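Local structure of PixA inclusion body protein (Burkholderia cenocepacia, 4LZK) at residues G70-V78 and F179-A187. The protein is of unknown function but belongs to the PixA family of inclusion body proteins. Residues are numbered along the deposited sequence; the frame is centred on the assembly and turned at random.
Sequences GNLGLKLNV and FWVWQAAAA
Leu74 CD2 reaches the edge of the Trp182 indole near the ring plane, 4.5 Å from CZ3, while Trp182 NE1 bonds to Thr160 OG1. Both residues belong to a parallel beta ladder between strand 72-76 and the C-terminal strand 172-186 in a mixed sheet. The side-chain amide planes of Asn71 and Gln183 are 78° apart. Asn71 CG lies opposite its backbone N (chi1 -170°), which brings the amide to Gln183. Asn71 ND2 comes to 2.4 Å from Gln183 OE1, too short to be trusted in detail. Gln183 OE1 also bonds to Ser64 OG of one neighbouring subunit.

Leu74 N donates to Gln183 O (3.0 Å), and Leu74 O accepts from Ala185 N. Leu76 N then donates to Ala185 O, and Leu76 O accepts from Ala187 N. Leu74, Leu76, Ala184 and Ala186 share one face, on which Leu76 CD2 packs 3.6 Å from Ala186 CB. Leu74 and Leu76 pack on Ile22 and Ile20 of strand 19-26, in the other sheet. Lys75 and Ala185 take the opposite face, where Tyr157 of a different neighbouring subunit packs on Lys75.

The chain terminus extends the pairing: Val78 N donates to the carboxylate oxygen Ala187 OXT (2.9 Å), and one water donates to both Val78 O and Ala187 OXT.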
ATOM      1  N   GLY C  70      -5.512  -9.278  -4.979  1.00 14.78           N
ATOM      2  CA  GLY C  70      -6.333 -10.411  -5.312  1.00 15.08           C
ATOM      3  C   GLY C  70      -6.257 -11.550  -4.279  1.00 16.13           C
ATOM      4  O   GLY C  70      -7.103 -12.464  -4.216  1.00 17.68           O
ATOM      5  N   ASN C  71      -5.210 -11.486  -3.455  1.00 16.82           N
ATOM      6  CA  ASN C  71      -5.008 -12.374  -2.346  1.00 20.65           C
ATOM      7  C   ASN C  71      -5.780 -12.040  -1.043  1.00 20.39           C
ATOM      8  O   ASN C  71      -5.908 -12.900  -0.122  1.00 20.72           O
ATOM      9  CB  ASN C  71      -3.489 -12.383  -2.057  1.00 27.70           C
ATOM     10  CG  ASN C  71      -3.100 -13.428  -1.102  1.00 36.11           C
ATOM     11  OD1 ASN C  71      -2.969 -14.606  -1.468  1.00 43.12           O
ATOM     12  ND2 ASN C  71      -2.901 -13.011   0.166  1.00 46.37           N
ATOM     13  N   LEU C  72      -6.318 -10.846  -0.989  1.00 18.50           N
ATOM     14  CA  LEU C  72      -7.062 -10.268   0.120  1.00 17.87           C
ATOM     15  C   LEU C  72      -6.321 -10.174   1.459  1.00 16.31           C
ATOM     16  O   LEU C  72      -6.229  -9.077   2.022  1.00 15.44           O
ATOM     17  CB  LEU C  72      -8.471 -10.847   0.274  1.00 20.02           C
ATOM     18  CG  LEU C  72      -9.409  -9.964   1.148  1.00 18.45           C
ATOM     19  CD1 LEU C  72      -9.507  -8.514   0.751  1.00 18.90           C
ATOM     20  CD2 LEU C  72     -10.799 -10.561   1.284  1.00 19.37           C
ATOM     21  N   GLY C  73      -5.792 -11.283   1.973  1.00 15.86           N
ATOM     22  CA  GLY C  73      -5.118 -11.223   3.299  1.00 16.71           C
ATOM     23  C   GLY C  73      -6.126 -10.849   4.371  1.00 15.62           C
ATOM     24  O   GLY C  73      -5.875  -9.992   5.248  1.00 14.04           O
ATOM     25  N   LEU C  74      -7.313 -11.449   4.321  1.00 14.09           N
ATOM     26  CA  LEU C  74      -8.409 -11.051   5.204  1.00 14.76           C
ATOM     27  C   LEU C  74      -8.119 -11.535   6.621  1.00 15.19           C
ATOM     28  O   LEU C  74      -7.658 -12.657   6.828  1.00 15.63           O
ATOM     29  CB  LEU C  74      -9.702 -11.696   4.747  1.00 16.08           C
ATOM     30  CG  LEU C  74     -10.966 -11.348   5.459  1.00 17.63           C
ATOM     31  CD1 LEU C  74     -11.393  -9.884   5.353  1.00 18.29           C
ATOM     32  CD2 LEU C  74     -12.107 -12.279   4.976  1.00 18.03           C
ATOM     33  N   LYS C  75      -8.362 -10.680   7.578  1.00 15.60           N
ATOM     34  CA  LYS C  75      -8.238 -11.097   8.985  1.00 19.78           C
ATOM     35  C   LYS C  75      -9.483 -10.732   9.665  1.00 18.46           C
ATOM     36  O   LYS C  75      -9.871  -9.590   9.636  1.00 21.62           O
ATOM     37  CB  LYS C  75      -7.083 -10.419   9.672  1.00 24.18           C
ATOM     38  CG  LYS C  75      -5.762 -10.912   9.175  1.00 27.64           C
ATOM     39  CD  LYS C  75      -4.727  -9.888   9.420  1.00 35.93           C
ATOM     40  CE  LYS C  75      -3.344 -10.477   9.550  1.00 41.25           C
ATOM     41  NZ  LYS C  75      -3.118 -10.801  10.999  1.00 46.53           N
ATOM     42  N   LEU C  76     -10.138 -11.683  10.303  1.00 16.40           N
ATOM     43  CA  LEU C  76     -11.390 -11.354  10.941  1.00 16.88           C
ATOM     44  C   LEU C  76     -11.603 -12.149  12.277  1.00 16.59           C
ATOM     45  O   LEU C  76     -10.694 -12.800  12.743  1.00 15.88           O
ATOM     46  CB  LEU C  76     -12.533 -11.527   9.945  1.00 17.68           C
ATOM     47  CG  LEU C  76     -13.130 -12.922   9.653  1.00 21.61           C
ATOM     48  CD1 LEU C  76     -13.914 -12.953   8.322  1.00 24.42           C
ATOM     49  CD2 LEU C  76     -12.192 -14.054   9.671  1.00 23.42           C
ATOM     50  N   ASN C  77     -12.758 -12.014  12.875  1.00 18.82           N
ATOM     51  CA  ASN C  77     -13.075 -12.678  14.149  1.00 18.41           C
ATOM     52  C   ASN C  77     -13.799 -14.009  13.946  1.00 19.02           C
ATOM     53  O   ASN C  77     -14.719 -14.078  13.125  1.00 13.27           O
ATOM     54  CB  ASN C  77     -13.899 -11.763  15.071  1.00 20.78           C
ATOM     55  CG  ASN C  77     -13.392 -10.337  15.094  1.00 22.64           C
ATOM     56  OD1 ASN C  77     -12.533 -10.000  15.933  1.00 25.22           O
ATOM     57  ND2 ASN C  77     -13.931  -9.463  14.154  1.00 22.45           N
ATOM     58  N   VAL C  78     -13.387 -15.070  14.659  1.00 16.20           N
ATOM     59  CA  VAL C  78     -14.261 -16.228  14.734  1.00 17.42           C
ATOM     60  C   VAL C  78     -15.699 -15.778  15.047  1.00 15.35           C
ATOM     61  O   VAL C  78     -15.936 -15.004  15.978  1.00 15.77           O
ATOM     62  CB  VAL C  78     -13.767 -17.216  15.807  1.00 18.07           C
ATOM     63  CG1 VAL C  78     -14.778 -18.329  16.043  1.00 18.79           C
ATOM     64  CG2 VAL C  78     -12.436 -17.721  15.434  1.00 16.54           C
ATOM     65  N   PHE C 179      -9.577 -20.702 -11.515  1.00 13.60           N
ATOM     66  CA  PHE C 179      -9.591 -20.461 -10.118  1.00 13.08           C
ATOM     67  C   PHE C 179      -8.396 -19.691  -9.624  1.00 12.31           C
ATOM     68  O   PHE C 179      -7.306 -19.739 -10.237  1.00 12.47           O
ATOM     69  CB  PHE C 179      -9.689 -21.767  -9.345  1.00 14.16           C
ATOM     70  CG  PHE C 179      -8.381 -22.508  -9.213  1.00 13.30           C
ATOM     71  CD1 PHE C 179      -7.960 -23.342 -10.211  1.00 14.72           C
ATOM     72  CD2 PHE C 179      -7.633 -22.450  -8.027  1.00 14.61           C
ATOM     73  CE1 PHE C 179      -6.747 -24.060 -10.088  1.00 16.26           C
ATOM     74  CE2 PHE C 179      -6.426 -23.139  -7.926  1.00 15.31           C
ATOM     75  CZ  PHE C 179      -6.007 -23.981  -8.961  1.00 14.90           C
ATOM     76  N   TRP C 180      -8.589 -18.978  -8.522  1.00 11.96           N
ATOM     77  CA  TRP C 180      -7.489 -18.286  -7.869  1.00 12.46           C
ATOM     78  C   TRP C 180      -7.513 -18.635  -6.379  1.00 14.17           C
ATOM     79  O   TRP C 180      -8.541 -19.156  -5.845  1.00 11.88           O
ATOM     80  CB  TRP C 180      -7.588 -16.811  -8.028  1.00 13.26           C
ATOM     81  CG  TRP C 180      -8.538 -16.077  -7.087  1.00 13.42           C
ATOM     82  CD1 TRP C 180      -8.190 -15.492  -5.899  1.00 13.35           C
ATOM     83  CD2 TRP C 180      -9.930 -15.826  -7.249  1.00 13.78           C
ATOM     84  NE1 TRP C 180      -9.239 -14.897  -5.350  1.00 15.76           N
ATOM     85  CE2 TRP C 180     -10.361 -15.119  -6.093  1.00 13.46           C
ATOM     86  CE3 TRP C 180     -10.867 -16.127  -8.228  1.00 14.02           C
ATOM     87  CZ2 TRP C 180     -11.690 -14.695  -5.911  1.00 14.67           C
ATOM     88  CZ3 TRP C 180     -12.176 -15.720  -8.047  1.00 13.51           C
ATOM     89  CH2 TRP C 180     -12.592 -15.020  -6.896  1.00 14.38           C
ATOM     90  N   VAL C 181      -6.404 -18.391  -5.703  1.00 12.83           N
ATOM     91  CA  VAL C 181      -6.311 -18.689  -4.314  1.00 12.56           C
ATOM     92  C   VAL C 181      -6.135 -17.412  -3.579  1.00 12.83           C
ATOM     93  O   VAL C 181      -5.350 -16.539  -4.010  1.00 11.40           O
ATOM     94  CB  VAL C 181      -5.119 -19.616  -4.070  1.00 13.87           C
ATOM     95  CG1 VAL C 181      -4.883 -19.909  -2.627  1.00 12.71           C
ATOM     96  CG2 VAL C 181      -5.284 -20.893  -4.869  1.00 14.73           C
ATOM     97  N   TRP C 182      -6.828 -17.277  -2.453  1.00 12.28           N
ATOM     98  CA  TRP C 182      -6.725 -16.134  -1.605  1.00 11.31           C
ATOM     99  C   TRP C 182      -6.529 -16.602  -0.184  1.00 13.10           C
ATOM    100  O   TRP C 182      -6.671 -17.791   0.095  1.00 13.17           O
ATOM    101  CB  TRP C 182      -7.943 -15.232  -1.789  1.00 11.85           C
ATOM    102  CG  TRP C 182      -9.286 -15.806  -1.658  1.00 12.55           C
ATOM    103  CD1 TRP C 182      -9.961 -16.549  -2.556  1.00 13.28           C
ATOM    104  CD2 TRP C 182     -10.200 -15.588  -0.550  1.00 14.90           C
ATOM    105  NE1 TRP C 182     -11.220 -16.889  -2.072  1.00 14.57           N
ATOM    106  CE2 TRP C 182     -11.413 -16.291  -0.863  1.00 14.99           C
ATOM    107  CE3 TRP C 182     -10.109 -14.894   0.659  1.00 16.01           C
ATOM    108  CZ2 TRP C 182     -12.477 -16.336  -0.016  1.00 16.00           C
ATOM    109  CZ3 TRP C 182     -11.171 -14.922   1.514  1.00 18.61           C
ATOM    110  CH2 TRP C 182     -12.366 -15.652   1.180  1.00 17.36           C
ATOM    111  N   GLN C 183      -6.246 -15.695   0.722  1.00 14.38           N
ATOM    112  CA  GLN C 183      -5.810 -16.051   2.072  1.00 17.02           C
ATOM    113  C   GLN C 183      -6.607 -15.275   3.126  1.00 16.75           C
ATOM    114  O   GLN C 183      -6.952 -14.091   2.955  1.00 15.69           O
ATOM    115  CB  GLN C 183      -4.285 -15.734   2.267  1.00 18.76           C
ATOM    116  CG  GLN C 183      -3.419 -16.251   1.154  1.00 21.83           C
ATOM    117  CD  GLN C 183      -1.958 -15.775   1.220  1.00 23.86           C
ATOM    118  OE1 GLN C 183      -1.687 -14.623   1.514  1.00 25.01           O
ATOM    119  NE2 GLN C 183      -1.030 -16.682   0.925  1.00 23.36           N
ATOM    120  N   ALA C 184      -6.934 -15.970   4.207  1.00 16.24           N
ATOM    121  CA  ALA C 184      -7.717 -15.397   5.260  1.00 14.52           C
ATOM    122  C   ALA C 184      -7.277 -16.056   6.612  1.00 16.58           C
ATOM    123  O   ALA C 184      -6.624 -17.111   6.609  1.00 17.99           O
ATOM    124  CB  ALA C 184      -9.165 -15.636   4.984  1.00 16.69           C
ATOM    125  N   ALA C 185      -7.567 -15.384   7.726  1.00 15.00           N
ATOM    126  CA  ALA C 185      -7.267 -15.821   9.068  1.00 16.34           C
ATOM    127  C   ALA C 185      -8.349 -15.294  10.000  1.00 16.43           C
ATOM    128  O   ALA C 185      -8.943 -14.245   9.790  1.00 15.70           O
ATOM    129  CB  ALA C 185      -5.929 -15.292   9.550  1.00 16.63           C
ATOM    130  N   ALA C 186      -8.592 -16.028  11.062  1.00 16.54           N
ATOM    131  CA  ALA C 186      -9.535 -15.625  12.053  1.00 15.56           C
ATOM    132  C   ALA C 186      -8.902 -15.768  13.403  1.00 18.49           C
ATOM    133  O   ALA C 186      -8.076 -16.671  13.588  1.00 13.96           O
ATOM    134  CB  ALA C 186     -10.808 -16.493  11.976  1.00 16.53           C
ATOM    135  N   ALA C 187      -9.279 -14.855  14.305  1.00 17.85           N
ATOM    136  CA  ALA C 187      -8.871 -14.886  15.700  1.00 23.07           C
ATOM    137  C   ALA C 187     -10.106 -14.968  16.599  1.00 27.26           C
ATOM    138  O   ALA C 187      -9.963 -15.657  17.630  1.00 30.45           O
ATOM    139  CB  ALA C 187      -8.103 -13.631  16.064  1.00 20.07           C
ATOM    140  OXT ALA C 187     -11.199 -14.342  16.355  1.00 22.98           O
TER
HETATM  141  O   HOH W   1     -13.943 -14.072  17.911  1.00 38.53           O